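Phospholipase/Carboxylesterase (Haliangium ochraceum, PDB 4Q82) probably hydrolyses carboxylic ester bonds as a serine esterase or phospholipase of the alpha/beta-hydrolase type. Local coordinates at residues 64-76 and 117-130. Numbering follows the deposited sequence. Where two conformers were deposited one is given.
Sequences GNGFWEYLPPRYG and WSNERPFVVLSPQH
Strands 67-70 and 124-128 run antiparallel at 172°, with Trp68-Ser127 and Tyr70-Val125 as hydrogen-bonded pairs and the bond from Gln129 N to Gly66 O continuing the ladder. Beyond it, the amide of Asn65 sends ND2 almost straight (177°) to Gln129 O at 2.9 Å, from above the carbonyl plane; a water that accepts from Gly66 N donates to the same oxygen. On the face carrying Phe67, Glu69 and Leu126, Leu126 CD2 packs 4.0 Å from Phe67 CE2, and the Glu69 carboxylate reaches Arg56 and Tyr152. On the other face, with chi1 at 172°, the Tyr70 ring swings away from its own backbone N and runs along Val125 to Trp117, where Tyr70 CE2 lies 3.7 Å from Trp117 NE1. Its hydroxyl meets Arg52 and a water within hydrogen-bonding distance of the Ser118 and Arg121 carbonyl oxygens. Past the strands, Pro72 CG rests 3.4 Å from Pro122 O, while Val124 CG2 touches Tyr75 CD1 at 3.5 Å. Bordered by strands 53-56 and 80-86, this pair illustrates the antiparallel start of a sheet whose strand order is that of the alpha/beta-hydrolase fold: backbone bonds set the register, while Glu69 and Tyr70 tie it to Arg56, Tyr152 and Arg52.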
loop_
_atom_site.group_PDB
_atom_site.type_symbol
_atom_site.label_atom_id
_atom_site.label_comp_id
_atom_site.label_asym_id
_atom_site.label_seq_id
_atom_site.Cartn_x
_atom_site.Cartn_y
_atom_site.Cartn_z
ATOM N N GLY A 64 5.178 13.333 -8.970
ATOM C CA GLY A 64 5.795 12.742 -10.149
ATOM C C GLY A 64 4.932 11.642 -10.754
ATOM O O GLY A 64 5.369 10.947 -11.672
ATOM N N ASN A 65 3.714 11.493 -10.223
ATOM C CA ASN A 65 2.719 10.538 -10.704
ATOM C C ASN A 65 1.331 11.152 -10.800
ATOM O O ASN A 65 0.929 11.910 -9.914
ATOM C CB ASN A 65 2.598 9.323 -9.763
ATOM C CG ASN A 65 3.910 8.611 -9.545
ATOM O OD1 ASN A 65 4.757 9.075 -8.782
ATOM N ND2 ASN A 65 4.091 7.475 -10.216
ATOM N N GLY A 66 0.568 10.788 -11.822
ATOM C CA GLY A 66 -0.880 10.943 -11.725
ATOM C C GLY A 66 -1.372 10.040 -10.582
ATOM O O GLY A 66 -0.760 9.010 -10.305
ATOM N N PHE A 67 -2.456 10.412 -9.909
ATOM C CA PHE A 67 -2.984 9.560 -8.831
ATOM C C PHE A 67 -4.454 9.806 -8.561
ATOM O O PHE A 67 -5.000 10.868 -8.907
ATOM C CB PHE A 67 -2.183 9.763 -7.535
ATOM C CG PHE A 67 -2.282 11.150 -6.947
ATOM C CD1 PHE A 67 -1.481 12.184 -7.417
ATOM C CD2 PHE A 67 -3.150 11.411 -5.886
ATOM C CE1 PHE A 67 -1.559 13.458 -6.856
ATOM C CE2 PHE A 67 -3.237 12.688 -5.323
ATOM C CZ PHE A 67 -2.437 13.706 -5.810
ATOM N N TRP A 68 -5.090 8.811 -7.938
ATOM C CA TRP A 68 -6.431 8.959 -7.373
ATOM C C TRP A 68 -6.321 9.424 -5.941
ATOM O O TRP A 68 -5.564 8.859 -5.162
ATOM C CB TRP A 68 -7.227 7.637 -7.404
ATOM C CG TRP A 68 -7.627 7.250 -8.792
ATOM C CD1 TRP A 68 -6.973 6.391 -9.625
ATOM C CD2 TRP A 68 -8.728 7.774 -9.537
ATOM N NE1 TRP A 68 -7.622 6.320 -10.842
ATOM C CE2 TRP A 68 -8.707 7.156 -10.808
ATOM C CE3 TRP A 68 -9.746 8.692 -9.244
ATOM C CZ2 TRP A 68 -9.655 7.430 -11.787
ATOM C CZ3 TRP A 68 -10.704 8.956 -10.219
ATOM C CH2 TRP A 68 -10.648 8.331 -11.474
ATOM N N GLU A 69 -7.103 10.442 -5.597
ATOM C CA GLU A 69 -7.131 10.993 -4.249
ATOM C C GLU A 69 -8.453 10.660 -3.588
ATOM O O GLU A 69 -9.516 11.031 -4.094
ATOM C CB GLU A 69 -6.920 12.507 -4.299
ATOM C CG GLU A 69 -7.177 13.241 -3.018
ATOM C CD GLU A 69 -7.459 14.706 -3.295
ATOM O OE1 GLU A 69 -6.500 15.481 -3.554
ATOM O OE2 GLU A 69 -8.653 15.068 -3.286
ATOM N N TYR A 70 -8.387 9.924 -2.485
ATOM C CA TYR A 70 -9.560 9.688 -1.648
ATOM C C TYR A 70 -9.384 10.376 -0.295
ATOM O O TYR A 70 -8.392 10.141 0.404
ATOM C CB TYR A 70 -9.833 8.184 -1.415
ATOM C CG TYR A 70 -10.937 8.019 -0.380
ATOM C CD1 TYR A 70 -12.256 8.346 -0.695
ATOM C CD2 TYR A 70 -10.655 7.597 0.917
ATOM C CE1 TYR A 70 -13.283 8.207 0.247
ATOM C CE2 TYR A 70 -11.683 7.476 1.881
ATOM C CZ TYR A 70 -12.985 7.781 1.526
ATOM O OH TYR A 70 -13.993 7.667 2.455
ATOM N N LEU A 71 -10.350 11.216 0.075
ATOM C CA LEU A 71 -10.338 11.882 1.374
ATOM C C LEU A 71 -11.424 11.284 2.259
ATOM O O LEU A 71 -12.546 11.037 1.807
ATOM C CB LEU A 71 -10.537 13.394 1.217
ATOM C CG LEU A 71 -9.541 14.102 0.298
ATOM C CD1 LEU A 71 -9.945 15.561 0.137
ATOM C CD2 LEU A 71 -8.123 13.985 0.815
ATOM N N PRO A 72 -11.075 10.996 3.520
ATOM C CA PRO A 72 -12.006 10.385 4.462
ATOM C C PRO A 72 -13.004 11.428 4.961
ATOM O O PRO A 72 -12.761 12.619 4.806
ATOM C CB PRO A 72 -11.098 9.915 5.599
ATOM C CG PRO A 72 -10.003 10.934 5.605
ATOM C CD PRO A 72 -9.755 11.236 4.130
ATOM N N PRO A 73 -14.109 10.981 5.553
ATOM C CA PRO A 73 -15.152 11.907 6.012
ATOM C C PRO A 73 -14.655 13.059 6.887
ATOM O O PRO A 73 -15.092 14.199 6.696
ATOM C CB PRO A 73 -16.083 10.993 6.800
ATOM C CG PRO A 73 -16.006 9.704 6.041
ATOM C CD PRO A 73 -14.560 9.583 5.607
ATOM N N ARG A 74 -13.747 12.778 7.816
ATOM C CA ARG A 74 -13.298 13.808 8.748
ATOM C C ARG A 74 -11.996 14.493 8.335
ATOM O O ARG A 74 -11.325 15.088 9.177
ATOM C CB ARG A 74 -13.138 13.207 10.145
ATOM C CG ARG A 74 -14.442 12.703 10.737
ATOM C CD ARG A 74 -14.217 11.921 12.021
ATOM N NE ARG A 74 -15.102 10.759 12.102
ATOM C CZ ARG A 74 -16.258 10.734 12.761
ATOM N NH1 ARG A 74 -16.675 11.808 13.418
ATOM N NH2 ARG A 74 -16.994 9.630 12.772
ATOM N N TYR A 75 -11.638 14.416 7.054
ATOM C CA TYR A 75 -10.414 15.063 6.571
ATOM C C TYR A 75 -10.410 16.551 6.937
ATOM O O TYR A 75 -11.431 17.236 6.800
ATOM C CB TYR A 75 -10.244 14.900 5.055
ATOM C CG TYR A 75 -8.948 15.507 4.554
ATOM C CD1 TYR A 75 -7.729 14.900 4.820
ATOM C CD2 TYR A 75 -8.942 16.707 3.844
ATOM C CE1 TYR A 75 -6.525 15.462 4.371
ATOM C CE2 TYR A 75 -7.752 17.279 3.398
ATOM C CZ TYR A 75 -6.547 16.653 3.664
ATOM O OH TYR A 75 -5.363 17.217 3.230
ATOM N N GLY A 76 -9.286 17.030 7.462
ATOM C CA GLY A 76 -9.180 18.422 7.887
ATOM C C GLY A 76 -9.448 18.672 9.368
ATOM O O GLY A 76 -8.956 19.657 9.926
ATOM N N TRP A 117 -16.098 0.996 0.190
ATOM C CA TRP A 117 -15.060 1.347 1.164
ATOM C C TRP A 117 -15.711 2.042 2.359
ATOM O O TRP A 117 -16.182 3.174 2.236
ATOM C CB TRP A 117 -14.026 2.249 0.484
ATOM C CG TRP A 117 -12.839 2.659 1.313
ATOM C CD1 TRP A 117 -12.717 3.801 2.083
ATOM C CD2 TRP A 117 -11.590 1.964 1.416
ATOM N NE1 TRP A 117 -11.456 3.845 2.646
ATOM C CE2 TRP A 117 -10.755 2.725 2.262
ATOM C CE3 TRP A 117 -11.094 0.760 0.869
ATOM C CZ2 TRP A 117 -9.457 2.326 2.581
ATOM C CZ3 TRP A 117 -9.801 0.363 1.188
ATOM C CH2 TRP A 117 -8.992 1.151 2.036
ATOM N N SER A 118 -15.777 1.360 3.501
ATOM C CA SER A 118 -16.493 1.904 4.662
ATOM C C SER A 118 -16.094 3.337 5.032
ATOM O O SER A 118 -14.916 3.667 5.068
ATOM C CB SER A 118 -16.279 1.006 5.882
ATOM O OG SER A 118 -16.836 1.617 7.024
ATOM N N ASN A 119 -17.093 4.175 5.321
ATOM C CA ASN A 119 -16.865 5.518 5.823
ATOM C C ASN A 119 -16.184 5.554 7.195
ATOM O O ASN A 119 -15.644 6.589 7.587
ATOM C CB ASN A 119 -18.198 6.293 5.881
ATOM C CG ASN A 119 -18.640 6.775 4.506
ATOM O OD1 ASN A 119 -17.883 6.661 3.523
ATOM N ND2 ASN A 119 -19.845 7.352 4.429
ATOM N N GLU A 120 -16.151 4.450 7.894
ATOM C CA GLU A 120 -15.441 4.372 9.145
ATOM C C GLU A 120 -13.917 4.400 8.987
ATOM O O GLU A 120 -13.205 4.690 9.876
ATOM C CB GLU A 120 -15.881 3.144 9.911
ATOM C CG GLU A 120 -17.391 3.126 10.174
ATOM C CD GLU A 120 -17.914 4.462 10.681
ATOM O OE1 GLU A 120 -17.480 4.849 11.786
ATOM O OE2 GLU A 120 -18.744 5.138 10.006
ATOM N N ARG A 121 -13.463 4.079 7.806
ATOM C CA ARG A 121 -12.026 4.066 7.559
ATOM C C ARG A 121 -11.453 5.479 7.498
ATOM O O ARG A 121 -11.905 6.303 6.692
ATOM C CB ARG A 121 -11.727 3.290 6.279
ATOM C CG ARG A 121 -12.075 1.809 6.495
ATOM C CD ARG A 121 -11.941 0.953 5.206
ATOM N NE ARG A 121 -12.425 -0.402 5.492
ATOM C CZ ARG A 121 -12.638 -1.320 4.546
ATOM N NH1 ARG A 121 -12.430 -1.005 3.270
ATOM N NH2 ARG A 121 -13.075 -2.532 4.873
ATOM N N PRO A 122 -10.468 5.764 8.364
ATOM C CA PRO A 122 -10.032 7.156 8.569
ATOM C C PRO A 122 -8.901 7.623 7.654
ATOM O O PRO A 122 -8.485 8.786 7.793
ATOM C CB PRO A 122 -9.553 7.148 10.019
ATOM C CG PRO A 122 -8.981 5.763 10.184
ATOM C CD PRO A 122 -9.938 4.864 9.405
ATOM N N PHE A 123 -8.435 6.758 6.752
ATOM C CA PHE A 123 -7.279 7.058 5.897
ATOM C C PHE A 123 -7.548 8.057 4.779
ATOM O O PHE A 123 -8.548 7.946 4.066
ATOM C CB PHE A 123 -6.749 5.780 5.219
ATOM C CG PHE A 123 -6.693 4.565 6.107
ATOM C CD1 PHE A 123 -5.561 4.287 6.867
ATOM C CD2 PHE A 123 -7.752 3.656 6.129
ATOM C CE1 PHE A 123 -5.488 3.135 7.663
ATOM C CE2 PHE A 123 -7.703 2.515 6.900
ATOM C CZ PHE A 123 -6.565 2.231 7.679
ATOM N N VAL A 124 -6.622 8.992 4.576
ATOM C CA VAL A 124 -6.416 9.521 3.241
ATOM C C VAL A 124 -5.860 8.364 2.416
ATOM O O VAL A 124 -4.898 7.720 2.849
ATOM C CB VAL A 124 -5.431 10.711 3.231
ATOM C CG1 VAL A 124 -5.056 11.088 1.811
ATOM C CG2 VAL A 124 -6.043 11.903 3.981
ATOM N N VAL A 125 -6.452 8.071 1.255
ATOM C CA VAL A 125 -5.927 6.984 0.406
ATOM C C VAL A 125 -5.487 7.550 -0.929
ATOM O O VAL A 125 -6.306 8.114 -1.672
ATOM C CB VAL A 125 -6.971 5.854 0.155
ATOM C CG1 VAL A 125 -6.329 4.691 -0.646
ATOM C CG2 VAL A 125 -7.499 5.306 1.487
ATOM N N LEU A 126 -4.199 7.420 -1.228
ATOM C CA LEU A 126 -3.676 7.885 -2.510
ATOM C C LEU A 126 -3.220 6.702 -3.347
ATOM O O LEU A 126 -2.503 5.831 -2.860
ATOM C CB LEU A 126 -2.499 8.847 -2.316
ATOM C CG LEU A 126 -2.745 10.032 -1.394
ATOM C CD1 LEU A 126 -1.493 10.907 -1.351
ATOM C CD2 LEU A 126 -3.938 10.858 -1.873
ATOM N N SER A 127 -3.611 6.686 -4.612
ATOM C CA SER A 127 -3.282 5.558 -5.481
ATOM C C SER A 127 -2.591 6.060 -6.746
ATOM O O SER A 127 -3.254 6.363 -7.750
ATOM C CB SER A 127 -4.550 4.771 -5.828
ATOM O OG SER A 127 -5.203 4.280 -4.647
ATOM N N PRO A 128 -1.253 6.177 -6.701
ATOM C CA PRO A 128 -0.525 6.715 -7.862
ATOM C C PRO A 128 -0.389 5.729 -9.012
ATOM O O PRO A 128 -0.339 4.521 -8.781
ATOM C CB PRO A 128 0.860 7.054 -7.288
ATOM C CG PRO A 128 1.001 6.090 -6.098
ATOM C CD PRO A 128 -0.389 6.015 -5.517
ATOM N N GLN A 129 -0.291 6.242 -10.236
ATOM C CA GLN A 129 -0.091 5.363 -11.389
ATOM C C GLN A 129 1.377 5.368 -11.775
ATOM O O GLN A 129 1.997 6.438 -11.912
ATOM C CB GLN A 129 -0.936 5.805 -12.592
ATOM C CG GLN A 129 -0.792 4.886 -13.822
ATOM C CD GLN A 129 -1.924 5.114 -14.815
ATOM O OE1 GLN A 129 -2.191 6.250 -15.225
ATOM N NE2 GLN A 129 -2.608 4.036 -15.194
ATOM N N HIS A 130 1.914 4.172 -11.964
ATOM C CA HIS A 130 3.270 4.006 -12.445
ATOM C C HIS A 130 3.277 3.955 -13.962
ATOM O O HIS A 130 2.503 3.201 -14.563
ATOM C CB HIS A 130 3.883 2.726 -11.871
ATOM C CG HIS A 130 5.214 2.405 -12.468
ATOM N ND1 HIS A 130 6.320 3.204 -12.273
ATOM C CD2 HIS A 130 5.603 1.416 -13.311
ATOM C CE1 HIS A 130 7.342 2.707 -12.953
ATOM N NE2 HIS A 130 6.933 1.622 -13.592
HETATM O O HOH W 1 1.790 8.701 -13.455
HETATM O O HOH W 2 -6.912 6.441 -3.987
HETATM O O HOH W 3 -13.575 6.109 4.597
#